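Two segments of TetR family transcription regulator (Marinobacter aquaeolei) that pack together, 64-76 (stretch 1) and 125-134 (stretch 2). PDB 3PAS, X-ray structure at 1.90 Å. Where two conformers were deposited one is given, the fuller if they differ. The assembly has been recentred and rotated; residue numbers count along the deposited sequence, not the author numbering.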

ATOM      1  N   SER B  64     -13.627   1.033 -12.938  1.00 24.88           N
ATOM      2  CA  SER B  64     -14.383   0.574 -11.779  1.00 26.22           C
ATOM      3  C   SER B  64     -15.511  -0.388 -12.176  1.00 27.56           C
ATOM      4  O   SER B  64     -15.692  -1.445 -11.554  1.00 27.29           O
ATOM      5  N   ASP B  65     -16.272  -0.046 -13.199  1.00 28.65           N
ATOM      6  CA  ASP B  65     -17.340  -0.944 -13.666  1.00 28.50           C
ATOM      7  C   ASP B  65     -16.853  -2.295 -14.155  1.00 29.14           C
ATOM      8  O   ASP B  65     -17.443  -3.331 -13.826  1.00 28.77           O
ATOM      9  N   GLN B  66     -15.812  -2.297 -14.969  1.00 28.30           N
ATOM     10  CA  GLN B  66     -15.212  -3.541 -15.423  1.00 30.07           C
ATOM     11  C   GLN B  66     -14.849  -4.440 -14.246  1.00 30.62           C
ATOM     12  O   GLN B  66     -15.188  -5.636 -14.244  1.00 28.95           O
ATOM     13  N   VAL B  67     -14.113  -3.871 -13.294  1.00 27.09           N
ATOM     14  CA  VAL B  67     -13.669  -4.625 -12.140  1.00 29.04           C
ATOM     15  C   VAL B  67     -14.796  -5.024 -11.195  1.00 24.51           C
ATOM     16  O   VAL B  67     -14.850  -6.178 -10.780  1.00 22.64           O
ATOM     17  N   ILE B  68     -15.646  -4.072 -10.806  1.00 26.00           N
ATOM     18  CA  ILE B  68     -16.767  -4.357  -9.874  1.00 23.70           C
ATOM     19  C   ILE B  68     -17.692  -5.402 -10.472  1.00 24.96           C
ATOM     20  O   ILE B  68     -18.084  -6.368  -9.794  1.00 24.06           O
ATOM     21  N   ASP B  69     -18.075  -5.235 -11.741  1.00 24.16           N
ATOM     22  CA  ASP B  69     -18.987  -6.202 -12.363  1.00 25.67           C
ATOM     23  C   ASP B  69     -18.442  -7.644 -12.413  1.00 25.11           C
ATOM     24  O   ASP B  69     -19.198  -8.591 -12.167  1.00 25.33           O
ATOM     25  N   ALA B  70     -17.157  -7.802 -12.746  1.00 22.92           N
ATOM     26  CA  ALA B  70     -16.500  -9.091 -12.736  1.00 25.47           C
ATOM     27  C   ALA B  70     -16.481  -9.671 -11.332  1.00 21.97           C
ATOM     28  O   ALA B  70     -16.737 -10.855 -11.152  1.00 22.89           O
ATOM     29  N   ALA B  71     -16.162  -8.844 -10.350  1.00 21.53           N
ATOM     30  CA  ALA B  71     -16.150  -9.273  -8.956  1.00 25.57           C
ATOM     31  C   ALA B  71     -17.541  -9.709  -8.488  1.00 25.55           C
ATOM     32  O   ALA B  71     -17.645 -10.731  -7.830  1.00 25.86           O
ATOM     33  N   LEU B  72     -18.586  -8.929  -8.811  1.00 26.94           N
ATOM     34  CA  LEU B  72     -19.973  -9.230  -8.418  1.00 27.17           C
ATOM     35  C   LEU B  72     -20.470 -10.532  -9.046  1.00 28.64           C
ATOM     36  O   LEU B  72     -21.199 -11.313  -8.408  1.00 26.15           O
ATOM     37  N   ASP B  73     -20.078 -10.742 -10.298  1.00 26.46           N
ATOM     38  CA  ASP B  73     -20.447 -11.913 -11.035  1.00 27.52           C
ATOM     39  C   ASP B  73     -19.856 -13.144 -10.336  1.00 27.57           C
ATOM     40  O   ASP B  73     -20.536 -14.150 -10.111  1.00 25.92           O
ATOM     41  N   SER B  74     -18.568 -13.057 -10.005  1.00 26.29           N
ATOM     42  CA  SER B  74     -17.902 -14.185  -9.358  0.50 25.99           C
ATOM     43  C   SER B  74     -18.455 -14.398  -7.954  1.00 24.87           C
ATOM     44  O   SER B  74     -18.712 -15.530  -7.555  1.00 24.94           O
ATOM     45  N   PHE B  75     -18.611 -13.313  -7.201  1.00 22.53           N
ATOM     46  CA  PHE B  75     -19.173 -13.361  -5.852  1.00 21.13           C
ATOM     47  C   PHE B  75     -20.546 -14.071  -5.890  1.00 23.84           C
ATOM     48  O   PHE B  75     -20.848 -14.903  -5.049  1.00 24.57           O
ATOM     49  N   SER B  76     -21.384 -13.742  -6.858  1.00 26.95           N
ATOM     50  CA  SER B  76     -22.724 -14.346  -6.905  1.00 26.87           C
ATOM     51  C   SER B  76     -22.729 -15.858  -7.162  1.00 28.55           C
ATOM     52  O   SER B  76     -23.725 -16.507  -6.885  1.00 29.73           O
ATOM     53  N   SER B 125     -22.472   1.970  -4.262  1.00 34.68           N
ATOM     54  CA  SER B 125     -23.778   1.638  -4.769  1.00 34.54           C
ATOM     55  C   SER B 125     -23.792   0.522  -5.826  1.00 32.68           C
ATOM     56  O   SER B 125     -24.634  -0.376  -5.767  1.00 32.59           O
ATOM     57  N   ARG B 126     -22.897   0.586  -6.810  1.00 29.69           N
ATOM     58  CA  ARG B 126     -22.824  -0.478  -7.819  1.00 28.63           C
ATOM     59  C   ARG B 126     -22.420  -1.818  -7.162  1.00 29.10           C
ATOM     60  O   ARG B 126     -22.894  -2.912  -7.544  1.00 28.97           O
ATOM     61  N   ALA B 127     -21.562  -1.716  -6.150  1.00 28.23           N
ATOM     62  CA  ALA B 127     -21.122  -2.890  -5.389  1.00 28.35           C
ATOM     63  C   ALA B 127     -22.020  -3.282  -4.183  1.00 28.63           C
ATOM     64  O   ALA B 127     -21.627  -4.100  -3.345  1.00 23.83           O
ATOM     65  N   ALA B 128     -23.223  -2.737  -4.103  1.00 27.76           N
ATOM     66  CA  ALA B 128     -24.073  -2.889  -2.930  1.00 29.96           C
ATOM     67  C   ALA B 128     -24.328  -4.343  -2.498  1.00 29.05           C
ATOM     68  O   ALA B 128     -24.288  -4.645  -1.300  1.00 28.06           O
ATOM     69  N   ASN B 129     -24.563  -5.232  -3.447  1.00 26.81           N
ATOM     70  CA  ASN B 129     -24.834  -6.621  -3.117  1.00 29.63           C
ATOM     71  C   ASN B 129     -23.675  -7.287  -2.388  1.00 27.42           C
ATOM     72  O   ASN B 129     -23.900  -8.135  -1.517  1.00 27.24           O
ATOM     73  N   LEU B 130     -22.448  -6.933  -2.758  1.00 25.13           N
ATOM     74  CA  LEU B 130     -21.280  -7.457  -2.043  1.00 23.78           C
ATOM     75  C   LEU B 130     -21.159  -6.816  -0.683  1.00 21.70           C
ATOM     76  O   LEU B 130     -21.020  -7.528   0.303  1.00 24.73           O
ATOM     77  N   LEU B 131     -21.267  -5.481  -0.627  1.00 24.26           N
ATOM     78  CA  LEU B 131     -21.043  -4.741   0.599  1.00 25.24           C
ATOM     79  C   LEU B 131     -22.146  -5.043   1.614  1.00 24.25           C
ATOM     80  O   LEU B 131     -21.873  -5.205   2.767  1.00 23.30           O
ATOM     81  N   ASN B 132     -23.392  -5.176   1.163  1.00 22.06           N
ATOM     82  CA  ASN B 132     -24.486  -5.547   2.084  1.00 23.36           C
ATOM     83  C   ASN B 132     -24.296  -6.948   2.670  1.00 20.90           C
ATOM     84  O   ASN B 132     -24.572  -7.185   3.834  1.00 22.50           O
ATOM     85  N   ALA B 133     -23.774  -7.874   1.866  1.00 18.07           N
ATOM     86  CA  ALA B 133     -23.568  -9.251   2.315  1.00 22.16           C
ATOM     87  C   ALA B 133     -22.420  -9.274   3.342  1.00 19.81           C
ATOM     88  O   ALA B 133     -22.446  -9.941   4.408  1.00 18.61           O
ATOM     89  N   VAL B 134     -21.403  -8.484   3.057  1.00 22.48           N
ATOM     90  CA  VAL B 134     -20.297  -8.386   4.002  1.00 21.56           C
ATOM     91  C   VAL B 134     -20.773  -7.771   5.325  1.00 19.85           C
ATOM     92  O   VAL B 134     -20.429  -8.260   6.395  1.00 22.85           O
TER

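The two stretches bury 496 Å² between them, and helix 64-76 crosses helix 128-134 at 52°, with the axes approaching to 10.1 Å. Three side chains, Arg-126, Phe-75 and Leu-72, account for much of the contact.

Arg-126 covers the most surface. Its CA-to-CB bond points toward stretch 1, and with chi1, chi2 and chi3 all t the chain is extended, carrying the guanidinium to the acidic pair Asp-65 and Asp-69, both m at chi1. Asp-69 meets the edge of the guanidinium in a two-pronged salt bridge: NE of Arg-126 donates to OD1 of Asp-69 at 2.9 Å, and NH2 of Arg-126 to OD2 of Asp-69, also at 2.9 Å and nearly linear. Asp-65 sits differently. Its OD1 lies over a face of the guanidinium, 3.2 Å from Arg-126 NE, so this salt bridge rests on charge alone; both carboxylate oxygens of Asp-65 are hydrogen-bonded elsewhere in the structure. The aliphatic part of the arginine also packs, Arg-126 CG lying 4.0 Å from Ile-68 CG2.

Beyond this polar end the contact is mainly apolar. Ile-68 (m, t) points toward stretch 2 and sets its CG2 4.1 Å from CB of Ala-127, the N-cap residue between the two helical segments. The CA-to-CB bond of Leu-72 (m, t) points sideways to stretch 2, but the end of the side chain comes nearer: CD2 reaches Leu-130 CB at 4.0 Å, while CD1 approaches the backbone O of Arg-126 at 3.3 Å.

Phe-75, t at chi1, points toward stretch 2. Leu-130 (t, p) places CD1 over one face of the Phe-75 ring, 3.9 Å from the ring centroid and 15° off the normal, a CH-pi contact. Ala-133 CB meets the ring edge, 3.7 Å from Phe-75 CZ.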

ATOM      1  CB  SER B  64     -14.950   1.767 -10.994  1.00 26.81           C
ATOM      2  OG  SER B  64     -13.919   2.645 -10.577  1.00 26.71           O
ATOM      3  CB  ASP B  65     -18.186  -0.289 -14.731  1.00 27.99           C
ATOM      4  CG  ASP B  65     -18.958   0.905 -14.179  1.00 31.39           C
ATOM      5  OD1 ASP B  65     -18.943   1.085 -12.936  1.00 42.89           O
ATOM      6  OD2 ASP B  65     -19.526   1.654 -14.970  1.00 38.48           O
ATOM      7  CB  GLN B  66     -13.917  -3.261 -16.185  1.00 30.77           C
ATOM      8  CG  GLN B  66     -14.225  -2.901 -17.578  1.00 41.58           C
ATOM      9  CD  GLN B  66     -13.038  -2.995 -18.377  1.00 53.28           C
ATOM     10  OE1 GLN B  66     -12.608  -4.100 -18.725  1.00 48.93           O
ATOM     11  NE2 GLN B  66     -12.444  -1.837 -18.681  1.00 44.54           N
ATOM     12  CB  VAL B  67     -12.558  -3.905 -11.343  1.00 28.29           C
ATOM     13  CG1 VAL B  67     -12.280  -4.638 -10.049  1.00 32.16           C
ATOM     14  CG2 VAL B  67     -11.275  -3.788 -12.205  1.00 31.94           C
ATOM     15  CB  ILE B  68     -17.569  -3.084  -9.554  1.00 24.91           C
ATOM     16  CG1 ILE B  68     -16.673  -2.147  -8.725  1.00 28.62           C
ATOM     17  CG2 ILE B  68     -18.919  -3.436  -8.879  1.00 26.37           C
ATOM     18  CD1 ILE B  68     -17.256  -0.756  -8.485  1.00 24.12           C
ATOM     19  CB  ASP B  69     -19.413  -5.759 -13.749  1.00 26.71           C
ATOM     20  CG  ASP B  69     -20.187  -4.459 -13.724  1.00 37.94           C
ATOM     21  OD1 ASP B  69     -20.628  -4.020 -12.632  1.00 34.38           O
ATOM     22  OD2 ASP B  69     -20.318  -3.833 -14.800  1.00 37.50           O
ATOM     23  CB  ALA B  70     -15.047  -8.999 -13.271  1.00 25.32           C
ATOM     24  CB  ALA B  71     -15.570  -8.182  -7.997  1.00 24.80           C
ATOM     25  CB  LEU B  72     -20.929  -8.115  -8.836  1.00 28.58           C
ATOM     26  CG  LEU B  72     -20.892  -6.778  -8.121  1.00 36.13           C
ATOM     27  CD1 LEU B  72     -21.904  -5.785  -8.789  1.00 39.58           C
ATOM     28  CD2 LEU B  72     -21.163  -6.950  -6.665  1.00 30.63           C
ATOM     29  CB  ASP B  73     -19.939 -11.810 -12.457  1.00 27.89           C
ATOM     30  CG  ASP B  73     -20.205 -13.074 -13.255  1.00 38.89           C
ATOM     31  OD1 ASP B  73     -21.372 -13.300 -13.558  1.00 40.58           O
ATOM     32  OD2 ASP B  73     -19.267 -13.836 -13.557  1.00 45.43           O
ATOM     33  CB  SER B  74     -16.395 -13.999  -9.291  0.50 23.69           C
ATOM     34  OG  SER B  74     -15.831 -14.102 -10.567  0.50 20.66           O
ATOM     35  CB  PHE B  75     -19.325 -11.925  -5.244  1.00 22.73           C
ATOM     36  CG  PHE B  75     -19.876 -11.898  -3.817  1.00 20.33           C
ATOM     37  CD1 PHE B  75     -19.078 -12.234  -2.743  1.00 20.15           C
ATOM     38  CD2 PHE B  75     -21.176 -11.461  -3.557  1.00 22.05           C
ATOM     39  CE1 PHE B  75     -19.564 -12.208  -1.444  1.00 20.65           C
ATOM     40  CE2 PHE B  75     -21.677 -11.428  -2.236  1.00 23.71           C
ATOM     41  CZ  PHE B  75     -20.889 -11.781  -1.200  1.00 25.10           C
ATOM     42  CB  SER B  76     -23.543 -13.652  -7.979  1.00 30.14           C
ATOM     43  OG  SER B  76     -23.156 -14.062  -9.270  1.00 28.12           O
ATOM     44  CB  SER B 125     -24.429   2.878  -5.345  1.00 38.03           C
ATOM     45  OG  SER B 125     -25.744   2.574  -5.696  1.00 43.70           O
ATOM     46  CB  ARG B 126     -21.789  -0.126  -8.873  1.00 32.28           C
ATOM     47  CG  ARG B 126     -21.903  -1.004 -10.116  1.00 35.95           C
ATOM     48  CD  ARG B 126     -21.040  -0.469 -11.193  1.00 36.17           C
ATOM     49  NE  ARG B 126     -21.221  -1.165 -12.454  1.00 32.23           N
ATOM     50  CZ  ARG B 126     -21.976  -0.755 -13.475  1.00 34.39           C
ATOM     51  NH1 ARG B 126     -22.711   0.349 -13.425  1.00 29.26           N
ATOM     52  NH2 ARG B 126     -22.001  -1.477 -14.574  1.00 34.57           N
ATOM     53  CB  ALA B 127     -19.692  -2.688  -4.926  1.00 25.73           C
ATOM     54  CB  ALA B 128     -25.420  -2.161  -3.137  1.00 31.77           C
ATOM     55  CB  ASN B 129     -25.218  -7.439  -4.362  1.00 30.78           C
ATOM     56  CG  ASN B 129     -26.580  -7.019  -4.932  1.00 33.67           C
ATOM     57  OD1 ASN B 129     -27.427  -6.441  -4.234  1.00 30.00           O
ATOM     58  ND2 ASN B 129     -26.787  -7.310  -6.195  1.00 32.11           N
ATOM     59  CB  LEU B 130     -19.972  -7.222  -2.818  1.00 24.34           C
ATOM     60  CG  LEU B 130     -18.657  -7.284  -1.982  1.00 30.07           C
ATOM     61  CD1 LEU B 130     -18.438  -8.624  -1.571  1.00 31.40           C
ATOM     62  CD2 LEU B 130     -17.451  -6.781  -2.788  1.00 43.14           C
ATOM     63  CB  LEU B 131     -20.944  -3.234   0.338  1.00 25.27           C
ATOM     64  CG  LEU B 131     -19.799  -2.806  -0.584  1.00 28.21           C
ATOM     65  CD1 LEU B 131     -19.955  -1.279  -0.902  1.00 32.56           C
ATOM     66  CD2 LEU B 131     -18.435  -3.156  -0.004  1.00 29.50           C
ATOM     67  CB  ASN B 132     -25.860  -5.400   1.404  1.00 23.95           C
ATOM     68  CG  ASN B 132     -26.213  -3.953   1.134  1.00 30.53           C
ATOM     69  OD1 ASN B 132     -25.717  -3.058   1.813  1.00 28.62           O
ATOM     70  ND2 ASN B 132     -27.109  -3.710   0.157  1.00 29.30           N
ATOM     71  CB  ALA B 133     -23.261 -10.172   1.089  1.00 19.39           C
ATOM     72  CB  VAL B 134     -19.082  -7.659   3.385  1.00 21.69           C
ATOM     73  CG1 VAL B 134     -18.067  -7.251   4.485  1.00 24.30           C
ATOM     74  CG2 VAL B 134     -18.397  -8.608   2.410  1.00 22.26           C
TER